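Local atomic coordinates of molinate hydrolase (Gulosibacter molinativorax, PDB entry 4WGX), a protein that probably hydrolyses carbon-nitrogen bonds other than peptide bonds, as a metal-dependent member of the amidohydrolase superfamily, acting on the synthetic compound molinate. Residues A[212-217]-A[251-256]. Sequence-based numbering, arbitrary orientation.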
loop_
_atom_site.group_PDB
_atom_site.type_symbol
_atom_site.label_atom_id
_atom_site.label_comp_id
_atom_site.label_asym_id
_atom_site.label_seq_id
_atom_site.Cartn_x
_atom_site.Cartn_y
_atom_site.Cartn_z
ATOM N N VAL A 212 -16.234 -15.295 -18.720
ATOM C CA VAL A 212 -16.732 -16.509 -18.091
ATOM C C VAL A 212 -16.110 -16.628 -16.707
ATOM O O VAL A 212 -16.791 -16.905 -15.725
ATOM C CB VAL A 212 -16.420 -17.761 -18.924
ATOM C CG1 VAL A 212 -16.824 -19.018 -18.182
ATOM C CG2 VAL A 212 -17.124 -17.698 -20.260
ATOM N N THR A 213 -14.807 -16.404 -16.649
ATOM C CA THR A 213 -14.102 -16.352 -15.388
ATOM C C THR A 213 -13.663 -14.932 -15.071
ATOM O O THR A 213 -13.890 -14.001 -15.836
ATOM C CB THR A 213 -12.886 -17.275 -15.387
ATOM O OG1 THR A 213 -11.974 -16.857 -16.397
ATOM C CG2 THR A 213 -13.302 -18.704 -15.646
ATOM N N ASP A 214 -13.038 -14.785 -13.918
ATOM C CA ASP A 214 -12.622 -13.493 -13.415
ATOM C C ASP A 214 -11.442 -12.923 -14.169
ATOM O O ASP A 214 -10.783 -13.593 -14.947
ATOM C CB ASP A 214 -12.247 -13.613 -11.944
ATOM C CG ASP A 214 -10.999 -14.414 -11.756
ATOM O OD1 ASP A 214 -11.091 -15.652 -11.797
ATOM O OD2 ASP A 214 -9.924 -13.800 -11.636
ATOM N N HIS A 215 -11.163 -11.669 -13.875
ATOM C CA HIS A 215 -10.004 -10.983 -14.397
ATOM C C HIS A 215 -9.162 -10.437 -13.223
ATOM O O HIS A 215 -8.685 -9.308 -13.255
ATOM C CB HIS A 215 -10.472 -9.877 -15.340
ATOM C CG HIS A 215 -9.389 -9.284 -16.167
ATOM N ND1 HIS A 215 -8.633 -8.216 -15.741
ATOM C CD2 HIS A 215 -8.954 -9.583 -17.409
ATOM C CE1 HIS A 215 -7.761 -7.898 -16.679
ATOM N NE2 HIS A 215 -7.941 -8.710 -17.700
ATOM N N LEU A 216 -8.974 -11.255 -12.189
ATOM C CA LEU A 216 -8.294 -10.808 -10.968
ATOM C C LEU A 216 -6.860 -11.308 -10.821
ATOM O O LEU A 216 -6.305 -11.264 -9.731
ATOM C CB LEU A 216 -9.084 -11.245 -9.738
ATOM C CG LEU A 216 -10.474 -10.660 -9.570
ATOM C CD1 LEU A 216 -11.172 -11.289 -8.388
ATOM C CD2 LEU A 216 -10.376 -9.168 -9.395
ATOM N N VAL A 217 -6.264 -11.767 -11.908
ATOM C CA VAL A 217 -4.942 -12.368 -11.845
ATOM C C VAL A 217 -3.877 -11.384 -11.347
ATOM O O VAL A 217 -2.927 -11.784 -10.686
ATOM C CB VAL A 217 -4.523 -12.954 -13.215
ATOM C CG1 VAL A 217 -4.612 -11.915 -14.328
ATOM C CG2 VAL A 217 -3.129 -13.535 -13.149
ATOM N N HIS A 251 -13.702 -15.226 -22.323
ATOM C CA HIS A 251 -12.494 -15.072 -21.529
ATOM C C HIS A 251 -12.522 -16.136 -20.436
ATOM O O HIS A 251 -13.440 -16.172 -19.640
ATOM C CB HIS A 251 -12.421 -13.662 -20.943
ATOM C CG HIS A 251 -11.479 -13.516 -19.792
ATOM N ND1 HIS A 251 -10.148 -13.192 -19.952
ATOM C CD2 HIS A 251 -11.678 -13.619 -18.457
ATOM C CE1 HIS A 251 -9.572 -13.106 -18.770
ATOM N NE2 HIS A 251 -10.477 -13.362 -17.846
ATOM N N THR A 252 -11.520 -17.007 -20.423
ATOM C CA THR A 252 -11.403 -18.056 -19.422
ATOM C C THR A 252 -9.993 -18.129 -18.869
ATOM O O THR A 252 -9.037 -17.839 -19.569
ATOM C CB THR A 252 -11.789 -19.453 -19.986
ATOM O OG1 THR A 252 -10.931 -19.809 -21.073
ATOM C CG2 THR A 252 -13.215 -19.470 -20.446
ATOM N N THR A 253 -9.882 -18.552 -17.616
ATOM C CA THR A 253 -8.606 -18.618 -16.905
ATOM C C THR A 253 -8.539 -19.845 -16.004
ATOM O O THR A 253 -7.720 -19.903 -15.104
ATOM C CB THR A 253 -8.366 -17.363 -16.038
ATOM O OG1 THR A 253 -9.422 -17.224 -15.084
ATOM C CG2 THR A 253 -8.294 -16.110 -16.896
ATOM N N SER A 254 -9.418 -20.814 -16.242
ATOM C CA SER A 254 -9.417 -22.076 -15.503
ATOM C C SER A 254 -9.842 -23.218 -16.415
ATOM O O SER A 254 -10.443 -22.994 -17.460
ATOM C CB SER A 254 -10.342 -22.011 -14.286
ATOM O OG SER A 254 -11.695 -21.918 -14.664
ATOM N N LEU A 255 -9.522 -24.443 -16.017
ATOM C CA LEU A 255 -9.952 -25.622 -16.751
ATOM C C LEU A 255 -11.470 -25.688 -16.869
ATOM O O LEU A 255 -12.025 -26.040 -17.922
ATOM C CB LEU A 255 -9.436 -26.882 -16.071
ATOM C CG LEU A 255 -7.924 -27.071 -16.055
ATOM C CD1 LEU A 255 -7.554 -28.297 -15.228
ATOM C CD2 LEU A 255 -7.390 -27.202 -17.448
ATOM N N GLU A 256 -12.144 -25.340 -15.784
ATOM C CA GLU A 256 -13.588 -25.426 -15.740
ATOM C C GLU A 256 -14.236 -24.303 -16.541
ATOM O O GLU A 256 -15.302 -24.491 -17.123
ATOM C CB GLU A 256 -14.076 -25.415 -14.291
ATOM C CG GLU A 256 -14.000 -26.776 -13.608
ATOM C CD GLU A 256 -14.718 -27.869 -14.395
ATOM O OE1 GLU A 256 -15.961 -27.904 -14.371
ATOM O OE2 GLU A 256 -14.031 -28.684 -15.036
HETATM O O HOH W 1 -8.554 -15.831 -13.057
#
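His251 and Thr213 meet where two neighbouring parallel strands, 208-211 and 248-251, run out into loops at one end of the amidohydrolase TIM barrel. His251 binds zinc in this protein, though none is bound to this chain, and its ring meets that of His271, a second zinc ligand. Backbone bonds join the loops first. Thr213 N gives a nearly straight bond to His251 O (3.3 Å), and Val212 N adds a weak one to the same oxygen. The imidazole of His251 makes the next link. With CG anti to the backbone N (chi1 162°), the ring reaches the 212-217 loop, and NE2 donates to Asp214 O at 2.9 Å. That oxygen lies in the ring plane, while NE2 sits well above the carbonyl plane. This bond probably fixes the ring's rotation; an alanine here would probably leave Asp214 O without this donor and His271 without its ring neighbour. His215 CD2 lies 3.8 Å from His251 CE1, the rings inclined at 41°. Hydroxyls and a carboxylate form the third group. Thr213 OG1 and Thr253 OG1 are hydrogen-bonded at 2.9 Å. Asp214 OD1 accepts from Tyr226 N, while OD2 closes an Asx turn with Leu216 N through its anti lone pair. One water sits 2.6 Å from Thr253 OG1 and donates a weak bond to Asp214 OD2.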